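Local coordinates for Box C/D snoRNA protein 1 (Saccharomyces cerevisiae, PDB 6THL), which is required for the accumulation of box C/D snoRNAs and so serves snoRNA processing, transport to the nucleolus and ribosome biogenesis, at residues B[11-16]-B[32-37]; B[18-21]-B[25-28]; B[165-168]-B[174-177]. All blocks are in the same frame, centred on the assembly; numbering follows the deposited sequence.

Contact 1 (B[11-16]-B[32-37]); sequences IRRGVN and SKWDKT
R12 and R13 both reach from a tight turn toward segment 32-37, and they offer a worked example of two neighbouring arginines meeting different kinds of partner. The polar approach belongs to R12. Its NH1 lies 3.2 Å from the carbonyl O of S32, and its NH2 is 3.3 Å from that same S32 O, so the oxygen faces both terminal nitrogens almost equally while standing oblique to the guanidinium. A bend at the second torsion (chi2 147°) directs the group to this carbonyl. The hydroxyl of S32 is engaged elsewhere, with N30 and the backbone N of S44. With alanine in place of R12, the S32 carbonyl would probably be left without its positively charged neighbour.

The second kind of interaction is van der Waals contact with an aromatic ring. W34 CZ3 stands over one face of the R13 guanidinium, offset toward its rim and 4.3 Å from R13 NH1. Seen from the indole, the arginine arrives at the edge, near the ring plane. R13 NE forms a salt bridge with E71, which ties down the charged end.

Backbone geometry sets both arginines in place: R12 to V15 form a type I' turn, with a weak bond from R12 N to V15 O. This is the classic two-residue beta hairpin, here joining strands 11-12 and 15-18 within the BCD1 domain.

Contact 2 (B[18-21]-B[25-28]); sequences LMLP and QRSS
R26 NE is gripped twice, by the carbonyl of I161 and by an acidic side chain of another protein's chain, while the carbon stem behind it packs against L20. NH1 forms a salt bridge with E46, and F163 makes a cation-pi contact with the group. Such a buried charge, ringed by acids, a carbonyl and an aromatic ring, is likely to have little freedom to turn.

Across the contact itself no hydrogen bond forms, and carbon atoms do most of the touching. L20 CD1 comes within 3.9 Å of R26 CB and 4.2 Å of R26 CD, the leucine branch meeting the arginine stem at an oblique crossing. R26 has CG anti to the backbone N (chi1 -179°) and runs extended as far as NE, which carries its polar end beyond the leucine to its partners outside the two segments. The second meeting is at S27, whose CB lies 3.5 Å from the carbonyl O of P21. The S27 hydroxyl instead makes a weak hydrogen bond to the carbonyl of K22, in the short connection between the two segments.

In the fold, the loop after strand 15-18 turns back directly onto the short, weakly bonded helix 25-29, a strand-loop-helix unit. Q25 of this helix also bonds to the other protein, which places this unit at the interface between the two proteins.

Contact 3 (B[165-168]-B[174-177]); sequences TIFV and DLPE
F167 meets L175 and P176 in succession, one side chain of a strand touching two consecutive residues of the loop that follows it. The tight part lies at the base of the phenylalanine. L175 CD2 approaches F167 CB to 3.7 Å and stands 4.0 Å from F167 CG, so a single methyl group is set against the junction of side-chain stem and ring. The two side chains cross at about a right angle, and L175 brings only this branch to the contact. With CG anti to the carbonyl carbon (chi1 -68°), F167 turns its ring along the loop, past the leucine and on to the proline. Its ring also meets that of Y179, their planes inclined at about 50°, and the side chain touches L141, which is shared with L175.

These neighbours reflect the topology. Strand 165-169 lies between strand 40-49, to which it is parallel, and the antiparallel strand 122-126. Segment 174-177 belongs to the connection that leaves it, passes strands 122-126 and 140-143, and enters strand 180-181 alongside 140-143. That connection is thus a crossover between parallel strands, and F167 and L175 are part of the apolar layer where it meets the sheet.

The looser side begins at P176, which is partly exposed, whereas F167 and L175 are buried. P176 CG touches F167 CE2 at 3.7 Å, and P176 CD is 4.0 Å from F167 CD2; CG and CD are the proline atoms that make the contact, and they lie against the CD2 and CE2 side of the ring. P176 also has C50 as a neighbour, which F167 touches as well.

How the contacts relate
Burial and chemistry change together across the three contacts. Contact 3, whose centre lies about 10 Å from the centre of the chain, is buried and apolar; contacts 1 and 2, with centres about 16 and 17 Å from it, are partly buried and use arginines, of which R13 and R26 pair with acids outside their segments. Contact 2 is nested within the chain loop that contact 1 closes: strand 15-18 runs from the first segment of contact 1 into that of contact 2. Contacts 1 and 3 reach the same large sheet on opposite sides of the chain's centre without touching. Contacts 2 and 3 do meet, R26 NH2 lying 3.2 Å from T165 OG1, and E46 serves both residues.

Contact 1 (B[11-16]-B[32-37])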
loop_
_atom_site.group_PDB
_atom_site.type_symbol
_atom_site.label_atom_id
_atom_site.label_comp_id
_atom_site.label_asym_id
_atom_site.label_seq_id
_atom_site.Cartn_x
_atom_site.Cartn_y
_atom_site.Cartn_z
ATOM N N ILE B 11 20.598 19.000 9.102
ATOM C CA ILE B 11 19.979 20.196 9.690
ATOM C C ILE B 11 19.679 21.213 8.636
ATOM O O ILE B 11 20.577 21.873 8.140
ATOM C CB ILE B 11 20.895 20.942 10.697
ATOM C CG1 ILE B 11 21.549 19.978 11.697
ATOM C CG2 ILE B 11 20.103 22.024 11.437
ATOM C CD1 ILE B 11 22.997 19.650 11.383
ATOM N N ARG B 12 18.407 21.359 8.316
ATOM C CA ARG B 12 17.981 22.385 7.411
ATOM C C ARG B 12 17.335 23.461 8.270
ATOM O O ARG B 12 16.741 23.152 9.319
ATOM C CB ARG B 12 17.011 21.817 6.374
ATOM C CG ARG B 12 17.662 20.866 5.363
ATOM C CD ARG B 12 16.705 19.746 4.894
ATOM N NE ARG B 12 16.956 19.259 3.519
ATOM C CZ ARG B 12 16.175 18.410 2.842
ATOM N NH1 ARG B 12 15.071 17.908 3.385
ATOM N NH2 ARG B 12 16.501 18.057 1.604
ATOM N N ARG B 13 17.520 24.717 7.843
ATOM C CA ARG B 13 16.880 25.916 8.406
ATOM C C ARG B 13 16.588 25.840 9.894
ATOM O O ARG B 13 15.490 26.196 10.336
ATOM C CB ARG B 13 15.587 26.230 7.648
ATOM C CG ARG B 13 15.720 26.213 6.119
ATOM C CD ARG B 13 16.431 27.451 5.560
ATOM N NE ARG B 13 15.603 28.651 5.686
ATOM C CZ ARG B 13 16.052 29.895 5.576
ATOM N NH1 ARG B 13 17.333 30.145 5.333
ATOM N NH2 ARG B 13 15.208 30.895 5.713
ATOM N N GLY B 14 17.573 25.371 10.658
ATOM C CA GLY B 14 17.434 25.220 12.106
ATOM C C GLY B 14 16.917 23.860 12.495
ATOM O O GLY B 14 17.382 23.264 13.464
ATOM N N VAL B 15 15.963 23.357 11.723
ATOM C CA VAL B 15 15.292 22.115 12.052
ATOM C C VAL B 15 16.219 20.937 11.954
ATOM O O VAL B 15 16.938 20.779 10.937
ATOM C CB VAL B 15 14.121 21.834 11.113
ATOM C CG1 VAL B 15 13.592 20.432 11.362
ATOM C CG2 VAL B 15 13.030 22.865 11.341
ATOM N N ASN B 16 16.176 20.111 13.001
ATOM C CA ASN B 16 16.999 18.922 13.037
ATOM C C ASN B 16 16.279 17.731 12.391
ATOM O O ASN B 16 15.361 17.167 13.012
ATOM C CB ASN B 16 17.395 18.592 14.467
ATOM C CG ASN B 16 18.127 17.273 14.559
ATOM O OD1 ASN B 16 19.282 17.137 14.137
ATOM N ND2 ASN B 16 17.455 16.287 15.103
ATOM N N SER B 32 10.438 17.978 0.836
ATOM C CA SER B 32 11.056 19.152 1.476
ATOM C C SER B 32 12.419 19.496 0.874
ATOM O O SER B 32 13.332 18.669 0.850
ATOM C CB SER B 32 11.223 18.922 2.978
ATOM O OG SER B 32 10.020 18.420 3.533
ATOM N N LYS B 33 12.542 20.729 0.410
ATOM C CA LYS B 33 13.679 21.154 -0.378
ATOM C C LYS B 33 13.829 22.679 -0.234
ATOM O O LYS B 33 12.904 23.366 0.221
ATOM C CB LYS B 33 13.399 20.792 -1.843
ATOM C CG LYS B 33 14.585 20.906 -2.795
ATOM C CD LYS B 33 14.133 21.257 -4.220
ATOM C CE LYS B 33 15.306 21.713 -5.099
ATOM N NZ LYS B 33 14.921 22.707 -6.147
ATOM N N TRP B 34 15.002 23.193 -0.602
ATOM C CA TRP B 34 15.185 24.613 -0.872
ATOM C C TRP B 34 14.741 24.919 -2.277
ATOM O O TRP B 34 15.225 24.312 -3.223
ATOM C CB TRP B 34 16.658 24.988 -0.795
ATOM C CG TRP B 34 16.886 26.357 -1.304
ATOM C CD1 TRP B 34 17.122 26.722 -2.596
ATOM C CD2 TRP B 34 16.851 27.562 -0.538
ATOM N NE1 TRP B 34 17.236 28.083 -2.682
ATOM C CE2 TRP B 34 17.079 28.625 -1.431
ATOM C CE3 TRP B 34 16.646 27.844 0.814
ATOM C CZ2 TRP B 34 17.111 29.959 -1.011
ATOM C CZ3 TRP B 34 16.680 29.157 1.230
ATOM C CH2 TRP B 34 16.909 30.202 0.323
ATOM N N ASP B 35 13.871 25.893 -2.445
ATOM C CA ASP B 35 13.281 26.111 -3.746
ATOM C C ASP B 35 13.879 27.341 -4.403
ATOM O O ASP B 35 13.705 28.463 -3.908
ATOM C CB ASP B 35 11.785 26.260 -3.601
ATOM C CG ASP B 35 11.105 26.365 -4.909
ATOM O OD1 ASP B 35 11.280 27.419 -5.553
ATOM O OD2 ASP B 35 10.406 25.396 -5.282
ATOM N N LYS B 36 14.552 27.137 -5.536
ATOM C CA LYS B 36 15.442 28.170 -6.070
ATOM C C LYS B 36 14.668 29.462 -6.282
ATOM O O LYS B 36 14.909 30.463 -5.598
ATOM C CB LYS B 36 16.107 27.731 -7.375
ATOM C CG LYS B 36 16.855 26.410 -7.290
ATOM C CD LYS B 36 18.136 26.487 -6.455
ATOM C CE LYS B 36 18.756 25.104 -6.268
ATOM N NZ LYS B 36 20.217 25.169 -6.031
ATOM N N THR B 37 13.700 29.414 -7.192
ATOM C CA THR B 37 13.051 30.622 -7.694
ATOM C C THR B 37 12.393 31.403 -6.558
ATOM O O THR B 37 12.569 32.618 -6.447
ATOM C CB THR B 37 11.976 30.300 -8.750
ATOM O OG1 THR B 37 10.880 29.642 -8.107
ATOM C CG2 THR B 37 12.540 29.411 -9.893
#

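Contact 2 (B[18-21]-B[25-28])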
loop_
_atom_site.group_PDB
_atom_site.type_symbol
_atom_site.label_atom_id
_atom_site.label_comp_id
_atom_site.label_asym_id
_atom_site.label_seq_id
_atom_site.Cartn_x
_atom_site.Cartn_y
_atom_site.Cartn_z
ATOM N N LEU B 18 15.807 13.983 10.862
ATOM C CA LEU B 18 16.286 12.600 10.776
ATOM C C LEU B 18 15.896 12.008 9.432
ATOM O O LEU B 18 14.746 12.092 8.989
ATOM C CB LEU B 18 15.760 11.724 11.913
ATOM C CG LEU B 18 16.118 12.246 13.289
ATOM C CD1 LEU B 18 15.569 11.343 14.381
ATOM C CD2 LEU B 18 17.618 12.368 13.368
ATOM N N MET B 19 16.897 11.420 8.800
ATOM C CA MET B 19 16.790 10.953 7.449
ATOM C C MET B 19 16.827 9.430 7.479
ATOM O O MET B 19 17.724 8.807 8.052
ATOM C CB MET B 19 17.917 11.570 6.610
ATOM C CG MET B 19 17.783 13.088 6.523
ATOM S SD MET B 19 16.423 13.568 5.420
ATOM C CE MET B 19 15.663 14.853 6.382
ATOM N N LEU B 20 15.812 8.834 6.879
ATOM C CA LEU B 20 15.699 7.408 6.832
ATOM C C LEU B 20 16.472 6.922 5.612
ATOM O O LEU B 20 16.717 7.705 4.673
ATOM C CB LEU B 20 14.212 7.091 6.757
ATOM C CG LEU B 20 13.424 7.528 8.018
ATOM C CD1 LEU B 20 11.923 7.279 7.873
ATOM C CD2 LEU B 20 13.949 6.848 9.298
ATOM N N PRO B 21 16.865 5.641 5.590
ATOM C CA PRO B 21 17.326 5.070 4.307
ATOM C C PRO B 21 16.266 5.246 3.233
ATOM O O PRO B 21 15.068 5.161 3.495
ATOM C CB PRO B 21 17.534 3.594 4.587
ATOM C CG PRO B 21 17.185 3.361 6.009
ATOM C CD PRO B 21 16.568 4.607 6.588
ATOM N N GLN B 25 9.469 4.016 2.614
ATOM C CA GLN B 25 8.346 4.682 2.000
ATOM C C GLN B 25 8.402 6.179 2.330
ATOM O O GLN B 25 8.313 7.024 1.432
ATOM C CB GLN B 25 7.034 4.029 2.466
ATOM C CG GLN B 25 5.819 4.594 1.762
ATOM C CD GLN B 25 4.660 3.631 1.640
ATOM O OE1 GLN B 25 4.729 2.673 0.877
ATOM N NE2 GLN B 25 3.568 3.904 2.356
ATOM N N ARG B 26 8.615 6.504 3.609
ATOM C CA ARG B 26 8.595 7.884 4.076
ATOM C C ARG B 26 9.647 8.680 3.340
ATOM O O ARG B 26 9.423 9.844 2.970
ATOM C CB ARG B 26 8.820 8.016 5.587
ATOM C CG ARG B 26 8.779 9.464 6.090
ATOM C CD ARG B 26 8.499 9.625 7.593
ATOM N NE ARG B 26 8.245 11.035 7.891
ATOM C CZ ARG B 26 7.056 11.589 8.114
ATOM N NH1 ARG B 26 5.971 10.850 8.204
ATOM N NH2 ARG B 26 6.973 12.911 8.322
ATOM N N SER B 27 10.789 8.054 3.109
ATOM C CA SER B 27 11.864 8.743 2.444
ATOM C C SER B 27 11.381 9.185 1.080
ATOM O O SER B 27 11.618 10.300 0.650
ATOM C CB SER B 27 13.092 7.844 2.343
ATOM O OG SER B 27 14.050 8.424 1.517
ATOM N N SER B 28 10.623 8.339 0.422
ATOM C CA SER B 28 10.102 8.710 -0.873
ATOM C C SER B 28 8.888 9.569 -0.720
ATOM O O SER B 28 8.389 10.047 -1.726
ATOM C CB SER B 28 9.765 7.480 -1.732
ATOM O OG SER B 28 10.921 6.675 -1.981
#

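Contact 3 (B[165-168]-B[174-177])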
loop_
_atom_site.group_PDB
_atom_site.type_symbol
_atom_site.label_atom_id
_atom_site.label_comp_id
_atom_site.label_asym_id
_atom_site.label_seq_id
_atom_site.Cartn_x
_atom_site.Cartn_y
_atom_site.Cartn_z
ATOM N N THR B 165 5.173 15.828 11.064
ATOM C CA THR B 165 3.867 15.213 11.054
ATOM C C THR B 165 3.018 16.109 11.985
ATOM O O THR B 165 3.551 16.642 12.963
ATOM C CB THR B 165 3.983 13.769 11.572
ATOM O OG1 THR B 165 4.951 13.053 10.775
ATOM C CG2 THR B 165 2.650 13.069 11.563
ATOM N N ILE B 166 1.739 16.322 11.674
ATOM C CA ILE B 166 0.950 17.312 12.388
ATOM C C ILE B 166 -0.458 16.829 12.593
ATOM O O ILE B 166 -1.228 16.748 11.637
ATOM C CB ILE B 166 0.832 18.662 11.643
ATOM C CG1 ILE B 166 2.190 19.218 11.194
ATOM C CG2 ILE B 166 0.110 19.677 12.532
ATOM C CD1 ILE B 166 3.056 19.734 12.313
ATOM N N PHE B 167 -0.782 16.548 13.858
ATOM C CA PHE B 167 -2.048 15.974 14.283
ATOM C C PHE B 167 -3.033 17.091 14.533
ATOM O O PHE B 167 -2.653 18.176 15.018
ATOM C CB PHE B 167 -1.901 15.197 15.602
ATOM C CG PHE B 167 -1.076 13.953 15.501
ATOM C CD1 PHE B 167 0.297 14.010 15.660
ATOM C CD2 PHE B 167 -1.682 12.720 15.300
ATOM C CE1 PHE B 167 1.072 12.876 15.584
ATOM C CE2 PHE B 167 -0.900 11.581 15.205
ATOM C CZ PHE B 167 0.491 11.663 15.345
ATOM N N VAL B 168 -4.298 16.785 14.237
ATOM C CA VAL B 168 -5.397 17.716 14.286
ATOM C C VAL B 168 -6.544 16.991 14.998
ATOM O O VAL B 168 -6.856 15.848 14.687
ATOM C CB VAL B 168 -5.800 18.178 12.856
ATOM C CG1 VAL B 168 -6.889 19.237 12.899
ATOM C CG2 VAL B 168 -4.631 18.796 12.135
ATOM N N ASP B 174 -9.590 12.127 21.243
ATOM C CA ASP B 174 -9.514 11.783 19.815
ATOM C C ASP B 174 -8.129 11.471 19.202
ATOM O O ASP B 174 -8.063 10.737 18.263
ATOM C CB ASP B 174 -10.177 12.906 19.002
ATOM C CG ASP B 174 -11.693 12.967 19.215
ATOM O OD1 ASP B 174 -12.282 14.051 18.880
ATOM O OD2 ASP B 174 -12.260 11.927 19.694
ATOM N N LEU B 175 -7.034 12.026 19.696
ATOM C CA LEU B 175 -5.722 11.629 19.187
ATOM C C LEU B 175 -5.596 10.099 19.237
ATOM O O LEU B 175 -6.203 9.459 20.073
ATOM C CB LEU B 175 -4.599 12.245 20.029
ATOM C CG LEU B 175 -4.299 13.749 19.961
ATOM C CD1 LEU B 175 -3.570 14.200 21.223
ATOM C CD2 LEU B 175 -3.490 14.103 18.725
ATOM N N PRO B 176 -4.801 9.504 18.342
ATOM C CA PRO B 176 -4.644 8.037 18.382
ATOM C C PRO B 176 -4.160 7.514 19.747
ATOM O O PRO B 176 -3.564 8.275 20.514
ATOM C CB PRO B 176 -3.602 7.763 17.299
ATOM C CG PRO B 176 -3.031 9.093 16.930
ATOM C CD PRO B 176 -4.074 10.115 17.219
ATOM N N GLU B 177 -4.425 6.239 20.046
ATOM C CA GLU B 177 -4.085 5.662 21.366
ATOM C C GLU B 177 -2.648 5.271 21.351
ATOM O O GLU B 177 -2.135 4.894 20.314
ATOM C CB GLU B 177 -5.003 4.473 21.772
ATOM C CG GLU B 177 -4.618 3.052 21.342
ATOM C CD GLU B 177 -5.580 1.979 21.886
ATOM O OE1 GLU B 177 -5.255 0.785 21.819
ATOM O OE2 GLU B 177 -6.674 2.304 22.393
#